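Local coordinates for protein ferritin (Pseudo-nitzschia multiseries, PDB 4IWK) that binds ferrous iron and oxidises it with dioxygen, and probably stores the product as ferric hydroxide in a soluble, non-toxic form, at residues R11-E16 and G55-A60; Q21-A26 and A40-E45; S27-Q32 and S82-V87; N61-P66 and C112-V117. All coordinates share one frame; numbering follows the deposited sequence.

Contact 1 (R11-E16 and G55-A60); sequences RQVTQE and GFVDFA. With FE (Fe (III) ion), chain G.
Phe56 and Gln12 meet where helix 3-32 and helix 36-62 of the ferritin four-helix bundle run antiparallel, the two short segments inclined at 159° with axes 9.6 Å apart. The glutamine offers its aliphatic part: Gln12 CG stands over one face of the Phe56 ring, offset toward the rim and 3.6 Å from Phe56 CE2, a CH-pi contact. A chi1 of -173°, with CG anti to the backbone N, sets this methylene there. At the root of the ring, Phe56 CB lies 3.8 Å from Val13 CG2, the two side chains sliding past each other in opposite directions. The rings of Phe9, Phe120 and Phe124 also meet that of Phe56. One residue on, Val57 crosses Val13 at about a right angle, its CG2 3.9 Å from Val13 CG1; Val57 also packs on Ile28 of a neighbouring subunit. Beyond the ring the chemistry turns polar. Gln12 NE2 donates to Glu16 OE2 at 2.9 Å, meeting the carboxylate on its anti side, 33° out of its plane, while Gln12 OE1 is hydrogen-bonded to Ser101. Glu16 OE1 is 2.0 Å from the ferric ion, which Glu49, His52 and two waters also bind; one of these waters donates to Glu16 OE2. With one oxygen on the metal and the other held by two donors, the carboxylate is restrained in rotation, and Gln12 acts as a second-shell residue positioning an iron ligand.

Contact 2 (Q21-A26 and A40-E45); sequences QVYLSA and AYMLAE
Tyr23 and Met42 form a Met-aromatic contact between the antiparallel helices 3-32 and 36-62 of the ferritin four-helix bundle. The axes of the two short segments come within 7.7 Å at an angle of 164°, a close approach consistent with the small Ala26 facing Met42. Two contacts involve the tyrosine ring. Met42 SD sits at the edge of the ring and in its plane, 3.5 Å from Tyr23 CD2, and the two side chains cross at about a right angle. Over one face comes Glu45 CB, a CH-pi contact only 3.3 Å from the Tyr23 ring centroid and thus tightly packed. Glu45 then lies beside the tyrosine, pointing the same way: with CG anti to the carbonyl carbon (chi1 -72°), CG rests 3.6 Å from Tyr23 CE2. The remaining side-chain contacts are purely apolar. Ala26 CB packs on Met42 CG at 3.7 Å, and Leu24 lies alongside Leu43, CD1 to CD1, where Leu54 of a neighbouring subunit packs on both leucines. Polar ends look to the iron site. Glu45 OE1 binds a ferric ion together with Glu48 and Glu131, and Tyr23 OH is hydrogen-bonded to Glu95, itself a ligand of another iron. The ring thus links the packing of two helices to two metal ligands. The helix backbones are near enough for Tyr23 O to lie 3.4 Å from Met42 CB.

Contact 3 (S27-Q32 and S82-V87); sequences SIWFDQ and SSPEDV
Trp29 and Phe30, adjacent on the last turns of helix 3-32, divide the start of helix 84-111 between them. The tight part is built on Val87, whose two methyls serve different rings. Its CG1 and the Phe30 ring meet tip to tip, with Phe30 CE2 3.6 Å from Val87 CG1, while CG2 stands over one face of the indole, offset toward the rim and 3.7 Å from Trp29 CE3. Pro84 completes this side, its CB in the plane of the Phe30 ring at the edge, 3.9 Å from CE1. Trp88 and Met42 add to the packing round Phe30. Toward Ser82 the contact becomes more open to solvent, though no more distant. Here the far end of the indole rests on backbone, Trp29 CH2 lying 3.6 Å from Ser83 C and Trp29 CZ2 3.7 Å from Ser82 C, and the CB atoms of both serines point away from helix 3-32. An alanine in place of Trp29 would probably open a gap beside Val87 CG2 and leave the backbone of Ser82 and Ser83 without its aromatic support. That backbone is also tied from within: Ser82 N donates to the anti lone pair of Asp86 OD2 at 2.8 Å. Asp86 OD2 further takes a weak bond from Ser83 N, and Asp86 N gives a weak one to Ser83 OG. Ser83 and Asp86 thereby make the capping box that starts helix 84-111 of the ferritin bundle.

Contact 4 (N61-P66 and C112-V117); sequences NKRNIP and CHDFAV
Arg63 and Asp114 reach toward each other tip to tip in a two-pronged salt bridge between the end of helix 36-62, closed by a Schellman motif with Asn64 as its C-prime residue, and the N-cap of helix 115-145. The guanidinium and carboxylate planes are nearly coplanar, 17° apart. The grip is end-on: Arg63 NH2 donates to Asp114 OD2 at 2.7 Å and Arg63 NH1 to Asp114 OD1 at 3.1 Å, each using the syn lone pair of its oxygen. Bends at chi2 and chi3 fold the arginine chain on its way there, and Asp114 presents its CG anti to its own backbone N (chi1 -166°). The paired bonds fix the rotation of both flat groups. Carbon atoms flank the guanidinium. Ala116 CB lies near its plane at the edge, 3.9 Å from Arg63 NH1, while Val117 CG2 approaches obliquely, 3.8 Å from Arg63 NH2. Ile65 CD1 is a looser neighbour of Val117 CG2 at 4.5 Å, and Ile65 also packs on Leu6 and Phe9 of helix 3-32. Val129 of a neighbouring subunit touches Arg63. An alanine in place of Asp114 would probably leave the Arg63 guanidinium without its counter-charge and free to turn, and the first turn of helix 115-145 without its side-chain cap. That cap makes Asp114 OD1 a double acceptor: Val117 N donates to it at 3.1 Å from above the carboxylate plane, 49° out of it.

Contacts 1 and 2 join the same two helices, helix 3-32 and helix 36-62, with centres about 19 Å apart, and both supply iron ligands: Glu16 in contact 1 and Glu45 in contact 2. Contact 4 lies about 12 Å from contact 1, centre to centre, and touches it: Ala60 O and Ile65 N, 2.8 Å apart, form a probable hydrogen bond, and Phe59 packs on Val117. Contact 3 adjoins contact 2 by packing alone, with Met42 CE 3.5 Å from Phe30 CE2 and the Phe30 side chain about 12 Å from a bound iron. Contacts 3 and 4, about 39 Å apart between centres, thus lie at opposite ends of the bundle, and the iron ligands of contacts 1 and 2 lie between them.

Contact 1 (R11-E16 and G55-A60)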
# COMPACT_ATOMS: atom_id res chain seq x y z
N ARG A 11 36.72 18.22 40.15
CA ARG A 11 36.55 19.63 39.80
C ARG A 11 35.84 19.81 38.41
O ARG A 11 35.22 20.83 38.14
CB ARG A 11 37.87 20.42 39.83
CG ARG A 11 38.36 20.82 41.22
CD ARG A 11 39.89 20.80 41.22
NE ARG A 11 40.49 21.87 41.99
CZ ARG A 11 41.28 22.82 41.47
NH1 ARG A 11 41.57 22.82 40.17
NH2 ARG A 11 41.78 23.76 42.26
N GLN A 12 36.08 18.87 37.50
CA GLN A 12 35.56 19.04 36.13
C GLN A 12 34.01 18.95 36.24
O GLN A 12 33.28 19.70 35.51
CB GLN A 12 36.06 17.98 35.11
CG GLN A 12 35.63 18.32 33.68
CD GLN A 12 36.24 19.65 33.21
OE1 GLN A 12 37.35 20.00 33.64
NE2 GLN A 12 35.54 20.40 32.39
N VAL A 13 33.51 18.03 37.05
CA VAL A 13 32.06 17.92 37.22
C VAL A 13 31.54 19.23 37.76
O VAL A 13 30.54 19.77 37.26
CB VAL A 13 31.66 16.80 38.21
CG1 VAL A 13 30.16 16.83 38.50
CG2 VAL A 13 32.08 15.42 37.66
N THR A 14 32.22 19.75 38.80
CA THR A 14 31.80 21.06 39.31
C THR A 14 31.81 22.17 38.25
O THR A 14 30.86 22.98 38.18
CB THR A 14 32.72 21.51 40.45
OG1 THR A 14 32.71 20.46 41.40
CG2 THR A 14 32.15 22.82 41.14
N GLN A 15 32.83 22.18 37.36
CA GLN A 15 32.93 23.26 36.38
C GLN A 15 31.76 23.12 35.35
O GLN A 15 31.20 24.16 34.91
CB GLN A 15 34.29 23.11 35.70
CG GLN A 15 34.49 24.15 34.54
CD GLN A 15 34.40 25.61 35.03
OE1 GLN A 15 34.74 25.90 36.19
NE2 GLN A 15 33.87 26.51 34.20
N GLU A 16 31.40 21.86 34.99
CA GLU A 16 30.32 21.71 33.96
C GLU A 16 29.01 22.16 34.62
O GLU A 16 28.23 22.89 33.94
CB GLU A 16 30.14 20.24 33.55
CG GLU A 16 31.42 19.70 32.79
CD GLU A 16 31.83 20.39 31.53
OE1 GLU A 16 30.97 21.05 30.95
OE2 GLU A 16 33.00 20.19 31.11
N GLY A 55 28.07 13.06 32.08
CA GLY A 55 28.97 12.16 31.33
C GLY A 55 30.21 11.90 32.16
O GLY A 55 30.72 10.75 32.26
N PHE A 56 30.75 12.96 32.77
CA PHE A 56 31.96 12.81 33.66
C PHE A 56 31.61 11.96 34.90
O PHE A 56 32.38 11.08 35.29
CB PHE A 56 32.54 14.17 34.11
CG PHE A 56 33.47 14.77 33.07
CD1 PHE A 56 33.00 15.33 31.91
CD2 PHE A 56 34.84 14.57 33.23
CE1 PHE A 56 33.90 15.79 30.90
CE2 PHE A 56 35.71 14.99 32.25
CZ PHE A 56 35.27 15.61 31.09
N VAL A 57 30.42 12.14 35.52
CA VAL A 57 30.07 11.35 36.73
C VAL A 57 29.95 9.88 36.32
O VAL A 57 30.49 9.02 37.06
CB VAL A 57 28.69 11.80 37.26
CG1 VAL A 57 28.19 10.77 38.30
CG2 VAL A 57 28.85 13.19 37.88
N ASP A 58 29.32 9.60 35.17
CA ASP A 58 29.11 8.17 34.73
C ASP A 58 30.50 7.52 34.51
O ASP A 58 30.73 6.44 35.01
CB ASP A 58 28.31 8.17 33.41
CG ASP A 58 27.99 6.76 32.96
OD1 ASP A 58 27.71 5.89 33.79
OD2 ASP A 58 28.12 6.54 31.78
N PHE A 59 31.41 8.24 33.81
CA PHE A 59 32.74 7.59 33.58
C PHE A 59 33.47 7.45 34.89
O PHE A 59 34.08 6.37 35.16
CB PHE A 59 33.59 8.48 32.64
CG PHE A 59 34.92 7.90 32.37
CD1 PHE A 59 35.08 6.96 31.36
CD2 PHE A 59 35.99 8.30 33.15
CE1 PHE A 59 36.34 6.42 31.11
CE2 PHE A 59 37.29 7.77 32.90
CZ PHE A 59 37.43 6.81 31.86
N ALA A 60 33.39 8.42 35.78
CA ALA A 60 34.09 8.31 37.10
C ALA A 60 33.57 7.12 37.86
O ALA A 60 34.37 6.32 38.43
CB ALA A 60 33.96 9.58 37.96
FE FE G . 30.94 21.78 29.08
O HOH W 1 32.90 21.17 28.78
O HOH W 2 31.15 23.02 27.37

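Contact 2 (Q21-A26 and A40-E45)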
# COMPACT_ATOMS: atom_id res chain seq x y z
N GLN A 21 24.74 26.50 35.29
CA GLN A 21 24.02 27.55 36.06
C GLN A 21 24.28 28.92 35.48
O GLN A 21 23.40 29.81 35.49
CB GLN A 21 24.46 27.53 37.58
CG GLN A 21 23.87 26.34 38.32
CD GLN A 21 22.32 26.57 38.46
OE1 GLN A 21 21.60 26.06 37.60
NE2 GLN A 21 21.87 27.33 39.47
N VAL A 22 25.52 29.17 35.00
CA VAL A 22 25.78 30.45 34.35
C VAL A 22 24.92 30.62 33.05
O VAL A 22 24.33 31.72 32.79
CB VAL A 22 27.29 30.57 34.04
CG1 VAL A 22 27.53 31.87 33.20
CG2 VAL A 22 28.10 30.67 35.40
N TYR A 23 24.84 29.57 32.26
CA TYR A 23 23.93 29.64 31.08
C TYR A 23 22.52 29.87 31.50
O TYR A 23 21.83 30.65 30.82
CB TYR A 23 24.07 28.29 30.30
CG TYR A 23 25.22 28.36 29.30
CD1 TYR A 23 26.28 27.46 29.35
CD2 TYR A 23 25.09 29.16 28.16
CE1 TYR A 23 27.33 27.48 28.38
CE2 TYR A 23 26.07 29.17 27.16
CZ TYR A 23 27.16 28.32 27.27
OH TYR A 23 28.15 28.26 26.31
N LEU A 24 22.07 29.27 32.64
CA LEU A 24 20.68 29.49 33.02
C LEU A 24 20.57 30.97 33.44
O LEU A 24 19.58 31.64 33.10
CB LEU A 24 20.33 28.59 34.22
CG LEU A 24 18.93 28.84 34.80
CD1 LEU A 24 17.90 28.51 33.68
CD2 LEU A 24 18.67 27.90 35.98
N SER A 25 21.55 31.51 34.18
CA SER A 25 21.52 32.94 34.52
C SER A 25 21.45 33.86 33.26
O SER A 25 20.68 34.85 33.26
CB SER A 25 22.72 33.32 35.42
OG SER A 25 23.94 33.45 34.69
N ALA A 26 22.22 33.50 32.21
CA ALA A 26 22.14 34.27 30.94
C ALA A 26 20.72 34.18 30.33
O ALA A 26 20.19 35.18 29.85
CB ALA A 26 23.17 33.79 29.95
N ALA A 40 16.55 31.23 24.60
CA ALA A 40 16.36 29.76 24.31
C ALA A 40 17.69 29.11 23.96
O ALA A 40 17.90 27.96 24.41
CB ALA A 40 15.38 29.63 23.13
N TYR A 41 18.62 29.85 23.31
CA TYR A 41 19.95 29.33 23.07
C TYR A 41 20.61 29.05 24.41
O TYR A 41 21.24 27.99 24.58
CB TYR A 41 20.72 30.28 22.19
CG TYR A 41 22.04 29.73 21.71
CD1 TYR A 41 22.18 29.30 20.37
CD2 TYR A 41 23.18 29.74 22.53
CE1 TYR A 41 23.37 28.84 19.91
CE2 TYR A 41 24.37 29.20 22.07
CZ TYR A 41 24.46 28.78 20.78
OH TYR A 41 25.69 28.31 20.34
N MET A 42 20.54 30.02 25.30
CA MET A 42 21.24 29.83 26.62
C MET A 42 20.61 28.62 27.39
O MET A 42 21.36 27.85 28.05
CB MET A 42 21.18 31.12 27.47
CG MET A 42 21.87 32.32 26.80
SD MET A 42 23.64 31.96 26.59
CE MET A 42 24.38 33.43 25.77
N LEU A 43 19.29 28.50 27.37
CA LEU A 43 18.66 27.35 28.03
C LEU A 43 19.12 25.99 27.46
O LEU A 43 19.37 25.07 28.24
CB LEU A 43 17.12 27.61 28.01
CG LEU A 43 16.40 26.77 28.98
CD1 LEU A 43 16.65 27.39 30.37
CD2 LEU A 43 14.96 27.00 28.52
N ALA A 44 19.28 25.90 26.12
CA ALA A 44 19.71 24.66 25.51
C ALA A 44 21.14 24.40 25.99
O ALA A 44 21.46 23.26 26.30
CB ALA A 44 19.61 24.78 23.97
N GLU A 45 22.00 25.43 26.00
CA GLU A 45 23.32 25.18 26.53
C GLU A 45 23.36 24.87 28.00
O GLU A 45 24.28 24.07 28.40
CB GLU A 45 24.19 26.44 26.41
CG GLU A 45 24.58 26.71 24.97
CD GLU A 45 25.56 25.64 24.53
OE1 GLU A 45 26.42 25.19 25.35
OE2 GLU A 45 25.37 25.25 23.38

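Contact 3 (S27-Q32 and S82-V87)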
# COMPACT_ATOMS: atom_id res chain seq x y z
N SER A 27 20.13 32.98 30.35
CA SER A 27 18.76 32.82 29.82
C SER A 27 17.78 33.73 30.56
O SER A 27 16.86 34.31 29.99
CB SER A 27 18.31 31.35 29.94
OG SER A 27 17.75 31.06 31.22
N ILE A 28 17.99 33.86 31.87
CA ILE A 28 17.04 34.72 32.68
C ILE A 28 17.25 36.16 32.28
O ILE A 28 16.29 36.87 32.01
CB ILE A 28 17.31 34.48 34.20
CG1 ILE A 28 16.86 33.08 34.60
CG2 ILE A 28 16.60 35.59 34.95
CD1 ILE A 28 17.40 32.71 35.99
N TRP A 29 18.53 36.62 32.16
CA TRP A 29 18.75 37.98 31.76
C TRP A 29 18.11 38.23 30.41
O TRP A 29 17.46 39.27 30.19
CB TRP A 29 20.30 38.28 31.74
CG TRP A 29 20.52 39.76 31.58
CD1 TRP A 29 20.71 40.68 32.61
CD2 TRP A 29 20.54 40.50 30.34
NE1 TRP A 29 20.82 41.96 32.06
CE2 TRP A 29 20.72 41.88 30.68
CE3 TRP A 29 20.34 40.14 29.00
CZ2 TRP A 29 20.79 42.92 29.66
CZ3 TRP A 29 20.39 41.15 27.99
CH2 TRP A 29 20.58 42.55 28.35
N PHE A 30 18.36 37.35 29.42
CA PHE A 30 17.80 37.57 28.10
C PHE A 30 16.27 37.59 28.16
O PHE A 30 15.68 38.45 27.52
CB PHE A 30 18.25 36.42 27.19
CG PHE A 30 19.66 36.63 26.69
CD1 PHE A 30 20.03 37.87 26.17
CD2 PHE A 30 20.60 35.62 26.75
CE1 PHE A 30 21.33 38.11 25.64
CE2 PHE A 30 21.91 35.84 26.22
CZ PHE A 30 22.28 37.09 25.69
N ASP A 31 15.64 36.68 28.92
CA ASP A 31 14.16 36.61 28.91
C ASP A 31 13.63 37.85 29.58
O ASP A 31 12.64 38.42 29.13
CB ASP A 31 13.66 35.38 29.67
CG ASP A 31 13.41 34.21 28.77
OD1 ASP A 31 13.05 34.37 27.57
OD2 ASP A 31 13.54 33.03 29.22
N GLN A 32 14.30 38.29 30.63
CA GLN A 32 13.82 39.51 31.32
C GLN A 32 13.90 40.73 30.42
O GLN A 32 13.22 41.78 30.65
CB GLN A 32 14.64 39.76 32.58
CG GLN A 32 14.36 38.80 33.71
CD GLN A 32 15.30 39.04 34.89
OE1 GLN A 32 16.34 39.79 34.80
NE2 GLN A 32 15.00 38.34 36.04
N SER A 82 24.59 44.57 31.28
CA SER A 82 23.65 45.64 30.93
C SER A 82 23.31 45.57 29.41
O SER A 82 22.45 46.31 28.89
CB SER A 82 24.21 47.00 31.43
OG SER A 82 25.41 47.17 30.78
N SER A 83 23.94 44.64 28.66
CA SER A 83 23.53 44.51 27.28
C SER A 83 23.82 43.11 26.78
O SER A 83 24.51 42.36 27.51
CB SER A 83 24.36 45.48 26.41
OG SER A 83 25.72 45.07 26.46
N PRO A 84 23.24 42.70 25.62
CA PRO A 84 23.57 41.33 25.09
C PRO A 84 25.04 41.14 24.91
O PRO A 84 25.56 40.02 25.16
CB PRO A 84 22.79 41.21 23.77
CG PRO A 84 21.58 42.13 24.07
CD PRO A 84 22.12 43.32 24.86
N GLU A 85 25.74 42.17 24.45
CA GLU A 85 27.21 41.99 24.31
C GLU A 85 27.92 41.56 25.62
O GLU A 85 28.83 40.68 25.59
CB GLU A 85 27.83 43.31 23.84
CG GLU A 85 29.26 42.99 23.42
CD GLU A 85 29.99 44.25 22.96
OE1 GLU A 85 29.29 45.11 22.40
OE2 GLU A 85 31.24 44.31 23.13
N ASP A 86 27.49 42.13 26.77
CA ASP A 86 28.10 41.78 28.02
C ASP A 86 27.84 40.30 28.31
O ASP A 86 28.71 39.60 28.86
CB ASP A 86 27.46 42.58 29.18
CG ASP A 86 27.75 44.09 29.12
OD1 ASP A 86 28.78 44.49 28.51
OD2 ASP A 86 26.98 44.85 29.77
N VAL A 87 26.62 39.86 28.07
CA VAL A 87 26.26 38.48 28.40
C VAL A 87 27.11 37.52 27.49
O VAL A 87 27.74 36.59 28.00
CB VAL A 87 24.79 38.18 28.11
CG1 VAL A 87 24.47 36.75 28.64
CG2 VAL A 87 23.92 39.19 28.91

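Contact 4 (N61-P66 and C112-V117)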
# COMPACT_ATOMS: atom_id res chain seq x y z
N ASN A 61 32.24 6.91 37.86
CA ASN A 61 31.65 5.75 38.56
C ASN A 61 32.24 4.46 38.01
O ASN A 61 32.65 3.57 38.77
CB ASN A 61 30.09 5.67 38.41
CG ASN A 61 29.34 6.82 39.21
OD1 ASN A 61 29.92 7.48 40.08
ND2 ASN A 61 28.12 7.11 38.78
N LYS A 62 32.31 4.36 36.68
CA LYS A 62 32.78 3.12 36.01
C LYS A 62 34.24 2.94 36.30
O LYS A 62 34.67 1.75 36.46
CB LYS A 62 32.56 3.22 34.48
CG LYS A 62 31.07 3.08 34.14
CD LYS A 62 30.72 3.06 32.68
CE LYS A 62 31.20 4.24 31.92
NZ LYS A 62 30.67 3.96 30.52
N ARG A 63 35.03 4.03 36.41
CA ARG A 63 36.49 3.91 36.57
C ARG A 63 36.90 3.91 38.04
O ARG A 63 38.05 4.10 38.36
CB ARG A 63 37.19 5.01 35.73
CG ARG A 63 38.23 4.37 34.72
CD ARG A 63 39.36 3.64 35.44
NE ARG A 63 40.11 4.68 36.09
CZ ARG A 63 41.03 5.42 35.49
NH1 ARG A 63 41.37 5.03 34.28
NH2 ARG A 63 41.64 6.46 36.18
N ASN A 64 35.90 3.84 38.95
CA ASN A 64 36.21 3.93 40.39
C ASN A 64 36.91 5.18 40.79
O ASN A 64 37.75 5.20 41.70
CB ASN A 64 36.87 2.60 40.92
CG ASN A 64 36.13 1.39 40.46
OD1 ASN A 64 36.68 0.61 39.64
ND2 ASN A 64 34.85 1.28 40.79
N ILE A 65 36.51 6.31 40.20
CA ILE A 65 37.01 7.61 40.60
C ILE A 65 35.90 8.15 41.55
O ILE A 65 34.81 8.42 41.11
CB ILE A 65 37.21 8.52 39.37
CG1 ILE A 65 38.38 7.96 38.49
CG2 ILE A 65 37.52 9.97 39.81
CD1 ILE A 65 38.53 8.67 37.13
N PRO A 66 36.20 8.38 42.80
CA PRO A 66 35.06 8.69 43.69
C PRO A 66 34.61 10.14 43.43
O PRO A 66 35.43 11.04 43.27
CB PRO A 66 35.67 8.52 45.10
CG PRO A 66 36.90 7.69 44.92
CD PRO A 66 37.45 8.05 43.55
N CYS A 112 50.18 10.94 34.53
CA CYS A 112 49.88 9.65 35.21
C CYS A 112 49.87 8.52 34.17
O CYS A 112 49.60 7.41 34.54
CB CYS A 112 48.49 9.69 35.87
SG CYS A 112 48.57 10.67 37.38
N HIS A 113 50.14 8.83 32.89
CA HIS A 113 49.92 7.86 31.79
C HIS A 113 48.58 7.16 31.85
O HIS A 113 48.44 5.95 31.68
CB HIS A 113 51.06 6.74 31.88
CG HIS A 113 52.44 7.27 31.66
ND1 HIS A 113 52.85 8.55 32.00
CD2 HIS A 113 53.53 6.68 31.11
CE1 HIS A 113 54.12 8.72 31.67
NE2 HIS A 113 54.54 7.61 31.11
N ASP A 114 47.50 7.92 32.13
CA ASP A 114 46.18 7.36 32.25
C ASP A 114 45.53 7.43 30.87
O ASP A 114 44.84 8.39 30.49
CB ASP A 114 45.39 8.17 33.28
CG ASP A 114 44.12 7.46 33.71
OD1 ASP A 114 43.50 6.81 32.90
OD2 ASP A 114 43.79 7.56 34.91
N PHE A 115 45.83 6.41 30.08
CA PHE A 115 45.41 6.37 28.67
C PHE A 115 43.89 6.39 28.55
O PHE A 115 43.34 6.95 27.61
CB PHE A 115 46.02 5.14 27.97
CG PHE A 115 47.52 5.25 27.87
CD1 PHE A 115 48.15 6.10 26.98
CD2 PHE A 115 48.34 4.47 28.72
CE1 PHE A 115 49.56 6.22 26.98
CE2 PHE A 115 49.74 4.56 28.69
CZ PHE A 115 50.35 5.45 27.82
N ALA A 116 43.21 5.70 29.50
CA ALA A 116 41.75 5.68 29.38
C ALA A 116 41.16 7.06 29.63
O ALA A 116 40.23 7.41 28.92
CB ALA A 116 41.14 4.66 30.41
N VAL A 117 41.62 7.78 30.67
CA VAL A 117 41.11 9.11 30.91
C VAL A 117 41.45 10.00 29.68
O VAL A 117 40.56 10.70 29.19
CB VAL A 117 41.63 9.76 32.23
CG1 VAL A 117 41.24 11.23 32.25
CG2 VAL A 117 40.94 8.99 33.39